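Local coordinates for probable adenylyl-sulfate kinase (Synechocystis sp., PDB 5CB8), which probably phosphorylates adenosine 5'-phosphosulfate at the 3' position with ATP, giving 3'-phosphoadenylyl sulfate in the sulfate activation pathway, at residues B[57-61]-B[62-66]; B[91-95]-B[96-100]; B[127-131]-B[132-136]; B[183-186]-B[187-191]. One frame throughout, in Å; residues are numbered along the deposited sequence.

Interaction 1: residues B[57-61]-B[62-66]; sequences EVLDG and DVVRT. With ADX (adenosine-5'-phosphosulfate), chain G.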
loop_
_atom_site.group_PDB
_atom_site.type_symbol
_atom_site.label_atom_id
_atom_site.label_comp_id
_atom_site.label_asym_id
_atom_site.label_seq_id
_atom_site.Cartn_x
_atom_site.Cartn_y
_atom_site.Cartn_z
ATOM N N GLU B 57 8.254 5.943 -6.748
ATOM C CA GLU B 57 7.853 5.997 -5.343
ATOM C C GLU B 57 8.943 5.335 -4.522
ATOM O O GLU B 57 9.530 4.343 -4.953
ATOM C CB GLU B 57 6.522 5.269 -5.112
ATOM C CG GLU B 57 5.299 5.945 -5.761
ATOM C CD GLU B 57 5.019 7.330 -5.194
ATOM O OE1 GLU B 57 5.479 7.634 -4.067
ATOM O OE2 GLU B 57 4.332 8.123 -5.878
ATOM N N VAL B 58 9.226 5.881 -3.346
ATOM C CA VAL B 58 10.216 5.273 -2.458
ATOM C C VAL B 58 9.503 4.679 -1.260
ATOM O O VAL B 58 8.662 5.343 -0.653
ATOM C CB VAL B 58 11.228 6.311 -1.962
ATOM C CG1 VAL B 58 12.208 5.681 -0.971
ATOM C CG2 VAL B 58 11.975 6.901 -3.138
ATOM N N LEU B 59 9.810 3.423 -0.941
ATOM C CA LEU B 59 9.298 2.800 0.273
ATOM C C LEU B 59 10.497 2.417 1.134
ATOM O O LEU B 59 11.121 1.376 0.926
ATOM C CB LEU B 59 8.416 1.583 -0.057
ATOM C CG LEU B 59 7.135 1.870 -0.869
ATOM C CD1 LEU B 59 6.444 0.567 -1.286
ATOM C CD2 LEU B 59 6.164 2.751 -0.080
ATOM N N ASP B 60 10.831 3.297 2.076
ATOM C CA ASP B 60 11.963 3.125 2.976
ATOM C C ASP B 60 11.441 2.527 4.275
ATOM O O ASP B 60 10.556 3.106 4.917
ATOM C CB ASP B 60 12.582 4.508 3.228
ATOM C CG ASP B 60 13.832 4.471 4.113
ATOM O OD1 ASP B 60 14.077 3.478 4.830
ATOM O OD2 ASP B 60 14.568 5.480 4.103
ATOM N N GLY B 61 11.988 1.375 4.668
ATOM C CA GLY B 61 11.558 0.702 5.887
ATOM C C GLY B 61 11.459 1.596 7.116
ATOM O O GLY B 61 10.478 1.510 7.875
ATOM N N ASP B 62 12.470 2.441 7.324
ATOM C CA ASP B 62 12.483 3.350 8.472
ATOM C C ASP B 62 11.285 4.286 8.429
ATOM O O ASP B 62 10.737 4.664 9.465
ATOM C CB ASP B 62 13.729 4.233 8.470
ATOM C CG ASP B 62 15.030 3.450 8.533
ATOM O OD1 ASP B 62 15.007 2.233 8.819
ATOM O OD2 ASP B 62 16.088 4.083 8.295
ATOM N N VAL B 63 10.909 4.701 7.224
ATOM C CA VAL B 63 9.824 5.673 7.068
ATOM C C VAL B 63 8.456 4.988 7.063
ATOM O O VAL B 63 7.531 5.431 7.753
ATOM C CB VAL B 63 10.001 6.501 5.794
ATOM C CG1 VAL B 63 8.831 7.458 5.612
ATOM C CG2 VAL B 63 11.313 7.284 5.865
ATOM N N VAL B 64 8.321 3.894 6.318
ATOM C CA VAL B 64 7.012 3.235 6.281
ATOM C C VAL B 64 6.629 2.634 7.630
ATOM O O VAL B 64 5.441 2.492 7.930
ATOM C CB VAL B 64 6.874 2.211 5.140
ATOM C CG1 VAL B 64 7.121 2.904 3.798
ATOM C CG2 VAL B 64 7.832 1.048 5.333
ATOM N N ARG B 65 7.622 2.318 8.461
ATOM C CA ARG B 65 7.321 1.839 9.819
ATOM C C ARG B 65 6.693 2.921 10.702
ATOM O O ARG B 65 6.268 2.648 11.828
ATOM C CB ARG B 65 8.558 1.237 10.499
ATOM C CG ARG B 65 8.825 -0.223 10.105
ATOM C CD ARG B 65 10.131 -0.734 10.732
ATOM N NE ARG B 65 10.329 -2.168 10.505
ATOM C CZ ARG B 65 9.842 -3.118 11.303
ATOM N NH1 ARG B 65 9.116 -2.792 12.374
ATOM N NH2 ARG B 65 10.061 -4.396 11.026
ATOM N N THR B 66 6.618 4.146 10.194
ATOM C CA THR B 66 5.897 5.189 10.915
ATOM C C THR B 66 4.489 5.389 10.351
ATOM O O THR B 66 3.714 6.185 10.887
ATOM C CB THR B 66 6.629 6.543 10.871
ATOM O OG1 THR B 66 6.572 7.066 9.541
ATOM C CG2 THR B 66 8.089 6.393 11.305
HETATM S SB ADX G . 13.024 -5.335 8.423
HETATM O O1B ADX G . 11.614 -5.521 8.788
HETATM O O2B ADX G . 13.197 -5.270 6.960
HETATM O O3B ADX G . 13.813 -6.432 9.000
HETATM P PA ADX G . 13.297 -2.585 8.448
HETATM O O1A ADX G . 11.821 -2.373 8.123
HETATM O O2A ADX G . 14.208 -2.236 7.275
HETATM O O3A ADX G . 13.539 -4.048 9.029
HETATM O "O5'" ADX G . 13.652 -1.621 9.677
HETATM C "C5'" ADX G . 14.972 -1.541 10.127
HETATM C "C4'" ADX G . 15.274 -0.343 10.844
HETATM O "O4'" ADX G . 14.639 -0.426 12.171
HETATM C "C3'" ADX G . 16.716 -0.207 11.072
HETATM O "O3'" ADX G . 17.223 0.692 10.187
HETATM C "C2'" ADX G . 16.849 0.323 12.448
HETATM O "O2'" ADX G . 16.964 1.670 12.409
HETATM C "C1'" ADX G . 15.572 -0.012 13.148
HETATM N N9 ADX G . 15.656 -1.028 14.157
HETATM C C8 ADX G . 15.152 -0.956 15.412
HETATM N N7 ADX G . 15.277 -2.154 15.994
HETATM C C5 ADX G . 15.852 -3.007 15.110
HETATM C C6 ADX G . 16.199 -4.355 15.174
HETATM N N6 ADX G . 15.912 -5.144 16.360
HETATM N N1 ADX G . 16.777 -4.927 14.097
HETATM C C2 ADX G . 17.002 -4.213 12.971
HETATM N N3 ADX G . 16.669 -2.917 12.877
HETATM C C4 ADX G . 16.092 -2.287 13.929
HETATM O O HOH W 1 15.572 6.229 6.513
#
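D60 caps the short helix that follows its strand: its OD1 accepts from D62 N at 3.1 Å, met from above the carboxylate plane rather than within it. CG lies anti to the backbone N (chi1 -177°), which swings the carboxylate forward over the first turn. Backbone bonds complete the turn: V64 N bonds D60 O (2.8 Å), V63 N adds a weak second bond to the same oxygen, and R65 N reaches G61 O.

The two acids run close, with D60 OD1 4.1 Å from D62 OD2, and their planes are turned 39° apart. One water donates to D60 OD2 and to D62 OD2, bridging the like charges, and K140 forms a salt bridge with D62 OD2, which probably eases the repulsion.

Adenosine-5'-phosphosulfate is held at the ribose and at the phosphosulfate. Its O3' donates to D62 OD1 at 3.0 Å, so the acid holds the hydroxyl that this kinase family phosphorylates. R65, extended from CG to NE, gives NE to O1A of the phosphate (2.8 Å) and NH2 to O1B of the sulfate (2.9 Å), the latter in the guanidinium plane. G61 CA lies 3.8 Å from O1A, and a side chain there would strike O2A.

Apolar contact is slight: L59 CD2 meets V64 CG1 at 4.0 Å, the two side chains crossing at about a right angle. Strand 56-60, at the edge of the parallel sheet within this chain, pairs with strand 99-103, while helix 76-94 packs against L59 and V64 and helix 38-50 against V58.

Interaction 2: residues B[91-95]-B[96-100]; sequences HLLTR and NGVIV. With ACT (acetate ion), chain J.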
loop_
_atom_site.group_PDB
_atom_site.type_symbol
_atom_site.label_atom_id
_atom_site.label_comp_id
_atom_site.label_asym_id
_atom_site.label_seq_id
_atom_site.Cartn_x
_atom_site.Cartn_y
_atom_site.Cartn_z
ATOM N N HIS B 91 4.038 -4.126 -5.436
ATOM C CA HIS B 91 3.421 -4.865 -6.531
ATOM C C HIS B 91 2.352 -4.040 -7.250
ATOM O O HIS B 91 2.349 -3.962 -8.483
ATOM C CB HIS B 91 2.803 -6.148 -5.992
ATOM C CG HIS B 91 2.235 -7.038 -7.049
ATOM N ND1 HIS B 91 1.246 -7.961 -6.786
ATOM C CD2 HIS B 91 2.517 -7.151 -8.371
ATOM C CE1 HIS B 91 0.941 -8.607 -7.899
ATOM N NE2 HIS B 91 1.696 -8.133 -8.876
ATOM N N LEU B 92 1.439 -3.428 -6.496
ATOM C CA LEU B 92 0.385 -2.624 -7.127
ATOM C C LEU B 92 0.966 -1.468 -7.941
ATOM O O LEU B 92 0.491 -1.170 -9.045
ATOM C CB LEU B 92 -0.611 -2.091 -6.089
ATOM C CG LEU B 92 -1.380 -3.138 -5.295
ATOM C CD1 LEU B 92 -2.464 -2.485 -4.422
ATOM C CD2 LEU B 92 -1.980 -4.153 -6.236
ATOM N N LEU B 93 2.001 -0.823 -7.410
ATOM C CA LEU B 93 2.617 0.298 -8.121
ATOM C C LEU B 93 3.359 -0.188 -9.365
ATOM O O LEU B 93 3.232 0.392 -10.442
ATOM C CB LEU B 93 3.562 1.078 -7.192
ATOM C CG LEU B 93 2.870 1.900 -6.099
ATOM C CD1 LEU B 93 3.857 2.286 -4.997
ATOM C CD2 LEU B 93 2.230 3.154 -6.715
ATOM N N THR B 94 4.128 -1.260 -9.210
ATOM C CA THR B 94 4.933 -1.798 -10.313
ATOM C C THR B 94 4.079 -2.228 -11.494
ATOM O O THR B 94 4.404 -1.936 -12.650
ATOM C CB THR B 94 5.763 -2.998 -9.827
ATOM O OG1 THR B 94 6.644 -2.568 -8.787
ATOM C CG2 THR B 94 6.581 -3.599 -10.965
ATOM N N ARG B 95 2.976 -2.914 -11.218
ATOM C CA ARG B 95 2.152 -3.409 -12.313
ATOM C C ARG B 95 1.381 -2.286 -12.990
ATOM O O ARG B 95 0.746 -2.508 -14.017
ATOM C CB ARG B 95 1.222 -4.545 -11.856
ATOM C CG ARG B 95 0.010 -4.137 -11.025
ATOM C CD ARG B 95 -0.664 -5.412 -10.505
ATOM N NE ARG B 95 -1.942 -5.195 -9.830
ATOM C CZ ARG B 95 -2.638 -6.176 -9.258
ATOM N NH1 ARG B 95 -2.172 -7.421 -9.295
ATOM N NH2 ARG B 95 -3.795 -5.923 -8.653
ATOM N N ASN B 96 1.456 -1.078 -12.431
ATOM C CA ASN B 96 0.870 0.091 -13.090
ATOM C C ASN B 96 1.920 1.060 -13.639
ATOM O O ASN B 96 1.637 2.242 -13.852
ATOM C CB ASN B 96 -0.113 0.806 -12.164
ATOM C CG ASN B 96 -1.394 0.021 -11.979
ATOM O OD1 ASN B 96 -2.247 0.002 -12.864
ATOM N ND2 ASN B 96 -1.523 -0.656 -10.842
ATOM N N GLY B 97 3.127 0.552 -13.875
ATOM C CA GLY B 97 4.144 1.323 -14.578
ATOM C C GLY B 97 5.100 2.134 -13.721
ATOM O O GLY B 97 6.004 2.786 -14.253
ATOM N N VAL B 98 4.920 2.095 -12.403
ATOM C CA VAL B 98 5.748 2.896 -11.501
ATOM C C VAL B 98 7.076 2.203 -11.163
ATOM O O VAL B 98 7.131 0.979 -11.005
ATOM C CB VAL B 98 4.989 3.217 -10.196
ATOM C CG1 VAL B 98 5.777 4.189 -9.339
ATOM C CG2 VAL B 98 3.622 3.806 -10.505
ATOM N N ILE B 99 8.147 2.989 -11.068
ATOM C CA ILE B 99 9.425 2.487 -10.582
ATOM C C ILE B 99 9.408 2.621 -9.061
ATOM O O ILE B 99 9.251 3.720 -8.534
ATOM C CB ILE B 99 10.605 3.294 -11.163
ATOM C CG1 ILE B 99 10.762 3.013 -12.661
ATOM C CG2 ILE B 99 11.898 2.959 -10.432
ATOM C CD1 ILE B 99 11.784 3.916 -13.361
ATOM N N VAL B 100 9.544 1.502 -8.355
ATOM C CA VAL B 100 9.460 1.515 -6.898
ATOM C C VAL B 100 10.828 1.242 -6.292
ATOM O O VAL B 100 11.454 0.223 -6.601
ATOM C CB VAL B 100 8.468 0.446 -6.394
ATOM C CG1 VAL B 100 8.301 0.542 -4.869
ATOM C CG2 VAL B 100 7.126 0.617 -7.089
HETATM C C ACT J . 0.520 -8.722 -12.198
HETATM O O ACT J . 0.067 -8.328 -13.296
HETATM O OXT ACT J . -0.319 -9.092 -11.345
HETATM C CH3 ACT J . 1.988 -8.730 -11.921
#
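N96 turns its CG anti to its own carbonyl carbon (chi1 -72°), and chi2 then aims the amide back at the helix, where ND2 donates to L92 O at 2.7 Å with the acceptor near the amide plane. R95 CG sits between backbone N and carbonyl carbon (chi1 75°), and its extended chain runs beside N96, the guanidinium and amide planes 74° apart. L92 CD2 lies over one face of the guanidinium, toward its rim. R95 NH1 also bonds an acetate oxygen, OXT, at 3.2 Å.

The helix ends in a Schellman motif: V98 N reaches L93 O (3.1 Å) and G97 N reaches T94 O (3.1 Å), with G97, at positive phi, as C-prime residue. L93 O also accepts from N96 N, the two donors coming from opposite faces of its carbonyl plane. N96 ND2 has a second acceptor, E57 OE2 of the second subunit. With an alanine here, the amide is gone, which would probably cost L92 O and that carboxylate their shared donor.

E57 of the second subunit also forms a salt bridge with R95 NH2. Beyond the turn the chain enters strand 99-103, and V100 CG2 packs on L93 CB at 3.6 Å.

Interaction 3: residues B[127-131]-B[132-136]; sequences VNAPL and AVCEE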
loop_
_atom_site.group_PDB
_atom_site.type_symbol
_atom_site.label_atom_id
_atom_site.label_comp_id
_atom_site.label_asym_id
_atom_site.label_seq_id
_atom_site.Cartn_x
_atom_site.Cartn_y
_atom_site.Cartn_z
ATOM N N VAL B 127 23.016 -4.541 -0.855
ATOM C CA VAL B 127 23.877 -3.506 -0.309
ATOM C C VAL B 127 24.719 -4.167 0.767
ATOM O O VAL B 127 24.253 -4.383 1.900
ATOM C CB VAL B 127 23.054 -2.344 0.256
ATOM C CG1 VAL B 127 23.983 -1.224 0.714
ATOM C CG2 VAL B 127 22.098 -1.823 -0.816
ATOM N N ASN B 128 25.957 -4.499 0.396
ATOM C CA ASN B 128 26.806 -5.381 1.184
ATOM C C ASN B 128 27.948 -4.626 1.852
ATOM O O ASN B 128 28.943 -4.296 1.201
ATOM C CB ASN B 128 27.364 -6.471 0.253
ATOM C CG ASN B 128 28.250 -7.485 0.965
ATOM O OD1 ASN B 128 28.372 -7.493 2.195
ATOM N ND2 ASN B 128 28.856 -8.376 0.180
ATOM N N ALA B 129 27.803 -4.349 3.146
ATOM C CA ALA B 129 28.894 -3.802 3.952
ATOM C C ALA B 129 29.226 -4.793 5.061
ATOM O O ALA B 129 28.330 -5.447 5.586
ATOM C CB ALA B 129 28.491 -2.457 4.547
ATOM N N PRO B 130 30.511 -4.905 5.432
ATOM C CA PRO B 130 30.868 -5.847 6.500
ATOM C C PRO B 130 30.203 -5.445 7.810
ATOM O O PRO B 130 30.025 -4.245 8.055
ATOM C CB PRO B 130 32.381 -5.674 6.623
ATOM C CG PRO B 130 32.817 -5.177 5.268
ATOM C CD PRO B 130 31.697 -4.276 4.827
ATOM N N LEU B 131 29.832 -6.422 8.632
ATOM C CA LEU B 131 29.230 -6.120 9.923
ATOM C C LEU B 131 30.127 -5.199 10.738
ATOM O O LEU B 131 29.648 -4.260 11.377
ATOM C CB LEU B 131 28.952 -7.403 10.715
ATOM C CG LEU B 131 28.364 -7.171 12.117
ATOM C CD1 LEU B 131 26.896 -6.768 12.030
ATOM C CD2 LEU B 131 28.507 -8.399 12.998
ATOM N N ALA B 132 31.432 -5.457 10.709
ATOM C CA ALA B 132 32.356 -4.680 11.536
ATOM C C ALA B 132 32.374 -3.211 11.120
ATOM O O ALA B 132 32.523 -2.321 11.955
ATOM C CB ALA B 132 33.765 -5.272 11.471
ATOM N N VAL B 133 32.235 -2.960 9.824
ATOM C CA VAL B 133 32.246 -1.592 9.326
ATOM C C VAL B 133 30.993 -0.848 9.798
ATOM O O VAL B 133 31.075 0.285 10.284
ATOM C CB VAL B 133 32.360 -1.569 7.789
ATOM C CG1 VAL B 133 32.002 -0.200 7.246
ATOM C CG2 VAL B 133 33.781 -1.982 7.349
ATOM N N CYS B 134 29.837 -1.493 9.668
ATOM C CA CYS B 134 28.588 -0.904 10.143
ATOM C C CYS B 134 28.623 -0.665 11.651
ATOM O O CYS B 134 28.124 0.353 12.143
ATOM C CB CYS B 134 27.408 -1.818 9.812
ATOM S SG CYS B 134 27.161 -2.101 8.036
ATOM N N GLU B 135 29.189 -1.615 12.387
ATOM C CA GLU B 135 29.232 -1.502 13.840
ATOM C C GLU B 135 30.165 -0.382 14.304
ATOM O O GLU B 135 29.876 0.286 15.298
ATOM C CB GLU B 135 29.613 -2.847 14.488
ATOM C CG GLU B 135 29.767 -2.779 16.004
ATOM C CD GLU B 135 29.627 -4.134 16.696
ATOM O OE1 GLU B 135 29.732 -5.184 16.012
ATOM O OE2 GLU B 135 29.401 -4.140 17.929
ATOM N N GLU B 136 31.276 -0.169 13.594
ATOM C CA GLU B 136 32.214 0.896 13.975
ATOM C C GLU B 136 31.620 2.290 13.781
ATOM O O GLU B 136 31.881 3.197 14.577
ATOM C CB GLU B 136 33.488 0.840 13.130
ATOM C CG GLU B 136 34.384 -0.356 13.318
ATOM C CD GLU B 136 35.245 -0.593 12.079
ATOM O OE1 GLU B 136 35.544 0.395 11.362
ATOM O OE2 GLU B 136 35.599 -1.764 11.809
#
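P130 stands at the N-cap of helix 131-137, at the end of the loop that leads from strand 122-127 of the parallel sheet. Its carbonyl oxygen carries the first turn: C134 N bonds P130 O at 3.2 Å, with an N-H...O angle of 171°, while V133 N makes a weak bond to the same atom. One residue further on, L131 O receives E135 N at 2.9 Å, so the second carbonyl of the turn is engaged as well.

The packed side faces the body of the protein. A129 CB, buried, meets C134 SG at 3.8 Å; the thiol is placed there because SG lies anti to the carbonyl carbon (chi1 -62°), beside the backbone N and back toward the loop. A129 also touches A36, one of the residues that probably bind ATP, and Y143 of helix 142-148 packs against both C134 and L131.

The opposite character belongs to the outer part, where A132 is exposed and its contact consists of little more than backbone. P130 and V133 are only partly covered, their side chains running alongside each other in the same direction. E135 is a partial exception: CG lies anti to the backbone N (chi1 176°), the chain runs on extended, and OE2 forms a salt bridge with R147 NE of helix 142-148, tying the two helices together. At the proline ring the closest touch is made by V133 CG2, which rests 3.9 Å from P130 CG and 4.0 Å from P130 CD.

Interaction 4: residues B[183-186]-B[187-191]; sequences GKIW and QKLVD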
loop_
_atom_site.group_PDB
_atom_site.type_symbol
_atom_site.label_atom_id
_atom_site.label_comp_id
_atom_site.label_asym_id
_atom_site.label_seq_id
_atom_site.Cartn_x
_atom_site.Cartn_y
_atom_site.Cartn_z
ATOM N N GLY B 183 25.614 3.831 -10.174
ATOM C CA GLY B 183 25.883 3.554 -11.574
ATOM C C GLY B 183 25.573 2.121 -11.980
ATOM O O GLY B 183 25.049 1.881 -13.069
ATOM N N LYS B 184 25.890 1.165 -11.110
ATOM C CA LYS B 184 25.636 -0.243 -11.415
ATOM C C LYS B 184 24.143 -0.559 -11.444
ATOM O O LYS B 184 23.689 -1.357 -12.267
ATOM C CB LYS B 184 26.363 -1.172 -10.423
ATOM C CG LYS B 184 27.885 -1.206 -10.611
ATOM C CD LYS B 184 28.560 -2.341 -9.826
ATOM C CE LYS B 184 28.558 -2.094 -8.322
ATOM N NZ LYS B 184 29.442 -3.068 -7.597
ATOM N N ILE B 185 23.381 0.058 -10.544
ATOM C CA ILE B 185 21.935 -0.152 -10.523
ATOM C C ILE B 185 21.348 0.451 -11.797
ATOM O O ILE B 185 20.579 -0.199 -12.499
ATOM C CB ILE B 185 21.288 0.466 -9.266
ATOM C CG1 ILE B 185 21.826 -0.229 -8.011
ATOM C CG2 ILE B 185 19.776 0.339 -9.314
ATOM C CD1 ILE B 185 21.489 0.490 -6.687
ATOM N N TRP B 186 21.747 1.683 -12.107
ATOM C CA TRP B 186 21.286 2.376 -13.311
ATOM C C TRP B 186 21.567 1.546 -14.554
ATOM O O TRP B 186 20.706 1.402 -15.419
ATOM C CB TRP B 186 21.981 3.741 -13.428
ATOM C CG TRP B 186 21.451 4.624 -14.540
ATOM C CD1 TRP B 186 21.824 4.614 -15.855
ATOM C CD2 TRP B 186 20.463 5.657 -14.413
ATOM N NE1 TRP B 186 21.117 5.568 -16.555
ATOM C CE2 TRP B 186 20.277 6.221 -15.688
ATOM C CE3 TRP B 186 19.717 6.152 -13.339
ATOM C CZ2 TRP B 186 19.374 7.263 -15.919
ATOM C CZ3 TRP B 186 18.822 7.182 -13.572
ATOM C CH2 TRP B 186 18.660 7.726 -14.847
ATOM N N GLN B 187 22.779 1.002 -14.649
ATOM C CA GLN B 187 23.170 0.258 -15.840
ATOM C C GLN B 187 22.355 -1.025 -15.971
ATOM O O GLN B 187 22.017 -1.447 -17.080
ATOM C CB GLN B 187 24.673 -0.057 -15.825
ATOM C CG GLN B 187 25.176 -0.649 -17.132
ATOM C CD GLN B 187 24.956 0.284 -18.306
ATOM O OE1 GLN B 187 25.299 1.467 -18.247
ATOM N NE2 GLN B 187 24.372 -0.241 -19.379
ATOM N N LYS B 188 22.037 -1.641 -14.838
ATOM C CA LYS B 188 21.222 -2.852 -14.846
ATOM C C LYS B 188 19.813 -2.524 -15.346
ATOM O O LYS B 188 19.219 -3.284 -16.126
ATOM C CB LYS B 188 21.170 -3.472 -13.447
ATOM C CG LYS B 188 20.362 -4.767 -13.367
ATOM C CD LYS B 188 20.942 -5.854 -14.281
ATOM C CE LYS B 188 22.292 -6.342 -13.783
ATOM N NZ LYS B 188 22.849 -7.463 -14.608
ATOM N N LEU B 189 19.283 -1.389 -14.897
ATOM C CA LEU B 189 17.983 -0.913 -15.374
ATOM C C LEU B 189 17.996 -0.655 -16.883
ATOM O O LEU B 189 17.005 -0.908 -17.580
ATOM C CB LEU B 189 17.591 0.366 -14.643
ATOM C CG LEU B 189 17.210 0.242 -13.172
ATOM C CD1 LEU B 189 17.066 1.632 -12.574
ATOM C CD2 LEU B 189 15.919 -0.553 -13.016
ATOM N N VAL B 190 19.117 -0.145 -17.387
ATOM C CA VAL B 190 19.257 0.079 -18.822
ATOM C C VAL B 190 19.343 -1.242 -19.576
ATOM O O VAL B 190 18.644 -1.439 -20.585
ATOM C CB VAL B 190 20.492 0.940 -19.150
ATOM C CG1 VAL B 190 20.779 0.915 -20.649
ATOM C CG2 VAL B 190 20.280 2.370 -18.675
ATOM N N ASP B 191 20.201 -2.142 -19.093
ATOM C CA ASP B 191 20.416 -3.422 -19.767
ATOM C C ASP B 191 19.113 -4.190 -19.914
ATOM O O ASP B 191 18.845 -4.772 -20.962
ATOM C CB ASP B 191 21.421 -4.290 -19.002
ATOM C CG ASP B 191 22.818 -3.706 -18.996
ATOM O OD1 ASP B 191 23.083 -2.773 -19.788
ATOM O OD2 ASP B 191 23.655 -4.192 -18.198
#
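Four successive i to i+4 backbone bonds, from Q187 N to G183 O through V190 N to W186 O, run through these last turns of helix 178-191, the L189 N to I185 O bond being 3.0 Å long. Among the side chains, W186 meets V190 one turn on: V190 CG2 comes obliquely to the indole, 3.9 Å from both CD1 and NE1. CG anti to the backbone N (chi1 -173°) sets the indole against L49 and beside V190, and K48 adds a cation-pi contact.

Replacing the indole by an alanine here is likely to leave V190 CG2 and K48 without their aromatic partner.

Along the outer side Q187 bends at chi2 (60°) and gives NE2 to D191 OD1 at 2.9 Å, on the syn side of the carboxylate but 34° out of its plane. I185 CG2 and L189 CD1 lie further apart, at 4.4 Å, both buried. K184 NZ forms a salt bridge with E176.

I185 faces helix 38-50, to which L49 belongs, and strand 26-31, and L189 reaches the same strand; K184, I185 and K188 touch V169 of strand 169-171.

Overall arrangement
Interactions 1 and 2 share the sheet at its 56-60 side, on neighbouring strands: E57 N probably bonds I99 O, and both contacts touch the second subunit. Interaction 1 starts a helix and turns charged groups to the ligand, whereas interaction 2 ends one in a largely buried turn whose arginine faces the other subunit. Interaction 3 is another helix start, begun at a proline, with no side-chain cap across its segments such as D60 gives in interaction 1; it lies about 31 Å between centres from interaction 2, on the far side of the chain's centre. Interaction 4, in the last turns of its helix and partly buried, has no touch with interaction 3, though their nearest atoms are only about 6 Å apart.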